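Local coordinates for DUF2235 domain-containing protein (Pseudomonas aeruginosa, PDB 4O5P) that probably hydrolyses membrane phospholipids as a type VI secretion effector with an alpha/beta-hydrolase-type catalytic domain, at residues A[143-152]-A[171-180]. Residues are numbered along the deposited sequence; the frame is centred on the assembly and turned at random.
Sequences ENRINWGLVQ and VQGLVEEMST
Val151 and Val175 interlock two consecutive helices, 139-162 and 168-178, in a buried helix-helix contact; the axes of 143-152 and 171-178 pass 9.1 Å apart at 126°. Strand 111-116, in the mixed sheet of what is probably the alpha/beta-hydrolase domain, and helix 238-254 lie beside the first helix, and helix 195-219 covers both Met178 and Asn147. The packing is knobs-into-holes in both directions: Val151 enters a hole formed by Val171, Leu174, Val175 and Met178, while Val175 sits among Asn144, Asn147, Trp148 and Val151. With CG1 of Val151 anti to its backbone nitrogen (chi1 176°), that methyl meets Leu174 CD1 at 3.8 Å, and CG2 lies against the selenium of Met178, a selenomethionine. CG2 of Val175 presses on the backbone at Trp148 CA, and its CG1 reaches CB of Asn144. Val171 CG1 approaches Trp148 CD1 obliquely at 3.7 Å; the indole NH is hydrogen-bonded to Asp125 OD2.

Toward Ser179 and Thr180 the contact turns polar. Glu143, its chain extended, carries its carboxylate to Thr180, whose OG1 meets OE2 at 2.9 Å on the syn side, 15° out of the carboxylate plane. OE1 receives a nearly straight but weak bond from Thr180 N (3.3 Å) and another weak one from OG of Ser179, which accepts its stronger bond from Asn181 N. The side chains of Asn147 and Met178 run alongside each other, pointing opposite ways, and Asn147 ND2 donates to two waters. One water donates to Glu143 OE2 and Met178 O, the other to Asn144 OD1 and Val175 O (2.9 Å). Asn147 OD1 instead faces the Met178 methyl, CE, at 3.5 Å, and is buried without a polar partner. Thus valine interlocking joins the helix bodies, while near Ser179 and Thr180 two waters bridge carbonyls to side chains and one carboxylate gives the Thr180 amide only a weak acceptor.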
loop_
_atom_site.group_PDB
_atom_site.type_symbol
_atom_site.label_atom_id
_atom_site.label_comp_id
_atom_site.label_asym_id
_atom_site.label_seq_id
_atom_site.Cartn_x
_atom_site.Cartn_y
_atom_site.Cartn_z
ATOM N N GLU A 143 4.198 -10.661 -0.942
ATOM C CA GLU A 143 4.189 -11.787 -1.890
ATOM C C GLU A 143 3.216 -12.898 -1.495
ATOM O O GLU A 143 2.490 -13.438 -2.338
ATOM C CB GLU A 143 5.602 -12.356 -2.075
ATOM C CG GLU A 143 5.641 -13.676 -2.839
ATOM C CD GLU A 143 7.044 -14.240 -2.989
ATOM O OE1 GLU A 143 7.731 -14.441 -1.964
ATOM O OE2 GLU A 143 7.468 -14.487 -4.137
ATOM N N ASN A 144 3.212 -13.250 -0.212
ATOM C CA ASN A 144 2.311 -14.286 0.289
ATOM C C ASN A 144 0.847 -13.888 0.160
ATOM O O ASN A 144 -0.018 -14.745 -0.064
ATOM C CB ASN A 144 2.611 -14.603 1.756
ATOM C CG ASN A 144 3.961 -15.254 1.952
ATOM O OD1 ASN A 144 4.540 -15.833 1.023
ATOM N ND2 ASN A 144 4.475 -15.168 3.174
ATOM N N ARG A 145 0.565 -12.597 0.325
ATOM C CA ARG A 145 -0.806 -12.102 0.127
ATOM C C ARG A 145 -1.269 -12.171 -1.342
ATOM O O ARG A 145 -2.409 -12.566 -1.635
ATOM C CB ARG A 145 -0.932 -10.678 0.693
ATOM C CG ARG A 145 -0.906 -10.672 2.223
ATOM C CD ARG A 145 -0.809 -9.255 2.808
ATOM N NE ARG A 145 -0.970 -9.272 4.258
ATOM C CZ ARG A 145 -0.085 -9.796 5.101
ATOM N NH1 ARG A 145 1.034 -10.363 4.647
ATOM N NH2 ARG A 145 -0.314 -9.752 6.405
ATOM N N ILE A 146 -0.386 -11.785 -2.256
ATOM C CA ILE A 146 -0.659 -11.940 -3.690
ATOM C C ILE A 146 -0.931 -13.414 -4.031
ATOM O O ILE A 146 -1.915 -13.745 -4.696
ATOM C CB ILE A 146 0.528 -11.412 -4.537
ATOM C CG1 ILE A 146 0.724 -9.914 -4.282
ATOM C CG2 ILE A 146 0.269 -11.610 -6.018
ATOM C CD1 ILE A 146 2.119 -9.439 -4.592
ATOM N N ASN A 147 -0.080 -14.304 -3.542
ATOM C CA ASN A 147 -0.243 -15.720 -3.862
ATOM C C ASN A 147 -1.489 -16.361 -3.246
ATOM O O ASN A 147 -2.139 -17.208 -3.877
ATOM C CB ASN A 147 1.047 -16.500 -3.551
ATOM C CG ASN A 147 2.154 -16.199 -4.562
ATOM O OD1 ASN A 147 1.869 -15.940 -5.725
ATOM N ND2 ASN A 147 3.416 -16.207 -4.115
ATOM N N TRP A 148 -1.820 -15.948 -2.024
ATOM C CA TRP A 148 -3.087 -16.301 -1.391
ATOM C C TRP A 148 -4.223 -15.885 -2.317
ATOM O O TRP A 148 -5.148 -16.659 -2.569
ATOM C CB TRP A 148 -3.240 -15.535 -0.068
ATOM C CG TRP A 148 -4.492 -15.884 0.695
ATOM C CD1 TRP A 148 -4.660 -16.946 1.543
ATOM C CD2 TRP A 148 -5.737 -15.173 0.692
ATOM N NE1 TRP A 148 -5.933 -16.938 2.064
ATOM C CE2 TRP A 148 -6.616 -15.859 1.555
ATOM C CE3 TRP A 148 -6.205 -14.032 0.029
ATOM C CZ2 TRP A 148 -7.931 -15.444 1.772
ATOM C CZ3 TRP A 148 -7.508 -13.619 0.250
ATOM C CH2 TRP A 148 -8.356 -14.323 1.112
ATOM N N GLY A 149 -4.129 -14.659 -2.825
ATOM C CA GLY A 149 -5.114 -14.130 -3.759
ATOM C C GLY A 149 -5.288 -15.036 -4.957
ATOM O O GLY A 149 -6.417 -15.425 -5.284
ATOM N N LEU A 150 -4.174 -15.396 -5.599
ATOM C CA LEU A 150 -4.223 -16.355 -6.704
ATOM C C LEU A 150 -4.924 -17.671 -6.315
ATOM O O LEU A 150 -5.802 -18.141 -7.042
ATOM C CB LEU A 150 -2.820 -16.602 -7.274
ATOM C CG LEU A 150 -2.233 -15.399 -8.022
ATOM C CD1 LEU A 150 -0.750 -15.579 -8.311
ATOM C CD2 LEU A 150 -3.012 -15.161 -9.320
ATOM N N VAL A 151 -4.573 -18.222 -5.153
ATOM C CA VAL A 151 -5.193 -19.455 -4.661
ATOM C C VAL A 151 -6.710 -19.331 -4.521
ATOM O O VAL A 151 -7.443 -20.275 -4.839
ATOM C CB VAL A 151 -4.569 -19.913 -3.320
ATOM C CG1 VAL A 151 -5.295 -21.140 -2.759
ATOM C CG2 VAL A 151 -3.089 -20.204 -3.505
ATOM N N GLN A 152 -7.185 -18.168 -4.072
ATOM C CA GLN A 152 -8.626 -17.978 -3.869
ATOM C C GLN A 152 -9.459 -18.173 -5.135
ATOM O O GLN A 152 -10.640 -18.542 -5.057
ATOM C CB GLN A 152 -8.917 -16.605 -3.267
ATOM C CG GLN A 152 -8.281 -16.408 -1.917
ATOM C CD GLN A 152 -8.383 -17.646 -1.054
ATOM O OE1 GLN A 152 -9.466 -18.005 -0.591
ATOM N NE2 GLN A 152 -7.263 -18.316 -0.850
ATOM N N VAL A 171 -4.273 -24.413 1.280
ATOM C CA VAL A 171 -4.017 -23.017 0.933
ATOM C C VAL A 171 -2.617 -22.660 1.454
ATOM O O VAL A 171 -1.748 -22.232 0.681
ATOM C CB VAL A 171 -5.075 -22.054 1.523
ATOM C CG1 VAL A 171 -4.614 -20.613 1.399
ATOM C CG2 VAL A 171 -6.418 -22.228 0.835
ATOM N N GLN A 172 -2.401 -22.874 2.757
ATOM C CA GLN A 172 -1.098 -22.630 3.391
ATOM C C GLN A 172 0.066 -23.244 2.618
ATOM O O GLN A 172 1.086 -22.581 2.374
ATOM C CB GLN A 172 -1.093 -23.183 4.810
ATOM C CG GLN A 172 -1.871 -22.346 5.801
ATOM C CD GLN A 172 -1.960 -23.005 7.150
ATOM O OE1 GLN A 172 -1.696 -24.202 7.281
ATOM N NE2 GLN A 172 -2.325 -22.230 8.171
ATOM N N GLY A 173 -0.086 -24.508 2.233
ATOM C CA GLY A 173 0.953 -25.195 1.480
ATOM C C GLY A 173 1.188 -24.625 0.089
ATOM O O GLY A 173 2.311 -24.640 -0.424
ATOM N N LEU A 174 0.122 -24.136 -0.533
ATOM C CA LEU A 174 0.220 -23.605 -1.883
ATOM C C LEU A 174 1.001 -22.310 -1.822
ATOM O O LEU A 174 1.967 -22.125 -2.566
ATOM C CB LEU A 174 -1.178 -23.368 -2.474
ATOM C CG LEU A 174 -1.927 -24.638 -2.873
ATOM C CD1 LEU A 174 -3.422 -24.390 -2.885
ATOM C CD2 LEU A 174 -1.473 -25.132 -4.230
ATOM N N VAL A 175 0.589 -21.440 -0.902
ATOM C CA VAL A 175 1.263 -20.164 -0.691
ATOM C C VAL A 175 2.740 -20.405 -0.380
ATOM O O VAL A 175 3.592 -19.709 -0.908
ATOM C CB VAL A 175 0.598 -19.345 0.438
ATOM C CG1 VAL A 175 1.446 -18.107 0.806
ATOM C CG2 VAL A 175 -0.809 -18.931 0.030
ATOM N N GLU A 176 3.041 -21.405 0.454
ATOM C CA GLU A 176 4.443 -21.727 0.756
ATOM C C GLU A 176 5.234 -22.205 -0.464
ATOM O O GLU A 176 6.395 -21.822 -0.646
ATOM C CB GLU A 176 4.524 -22.798 1.839
ATOM C CG GLU A 176 4.191 -22.319 3.242
ATOM C CD GLU A 176 4.427 -23.405 4.261
ATOM O OE1 GLU A 176 4.209 -24.592 3.924
ATOM O OE2 GLU A 176 4.844 -23.081 5.389
ATOM N N GLU A 177 4.613 -23.065 -1.270
ATOM C CA GLU A 177 5.214 -23.581 -2.507
ATOM C C GLU A 177 5.470 -22.507 -3.557
ATOM O O GLU A 177 6.412 -22.625 -4.346
ATOM C CB GLU A 177 4.322 -24.667 -3.127
ATOM C CG GLU A 177 4.277 -25.977 -2.348
ATOM C CD GLU A 177 3.284 -26.974 -2.941
ATOM O OE1 GLU A 177 3.062 -26.939 -4.176
ATOM O OE2 GLU A 177 2.717 -27.779 -2.171
HETATM N N MSE A 178 4.618 -21.476 -3.593
HETATM C CA MSE A 178 4.758 -20.397 -4.583
HETATM C C MSE A 178 5.791 -19.324 -4.162
HETATM O O MSE A 178 6.240 -18.538 -4.993
HETATM C CB MSE A 178 3.393 -19.740 -4.875
HETATM C CG MSE A 178 2.311 -20.692 -5.411
HETATM SE SE MSE A 178 0.468 -20.186 -4.938
HETATM C CE MSE A 178 0.149 -18.892 -6.365
ATOM N N SER A 179 6.172 -19.304 -2.882
ATOM C CA SER A 179 7.108 -18.281 -2.363
ATOM C C SER A 179 8.475 -18.339 -3.035
ATOM O O SER A 179 8.892 -19.389 -3.547
ATOM C CB SER A 179 7.301 -18.444 -0.846
ATOM O OG SER A 179 8.143 -17.434 -0.303
ATOM N N THR A 180 9.183 -17.212 -3.026
ATOM C CA THR A 180 10.551 -17.195 -3.520
ATOM C C THR A 180 11.575 -17.355 -2.396
ATOM O O THR A 180 12.779 -17.375 -2.656
ATOM C CB THR A 180 10.848 -15.949 -4.376
ATOM O OG1 THR A 180 10.310 -14.778 -3.743
ATOM C CG2 THR A 180 10.203 -16.104 -5.730
HETATM O O HOH W 1 5.655 -15.972 -5.818
HETATM O O HOH W 2 4.236 -16.965 -1.458
#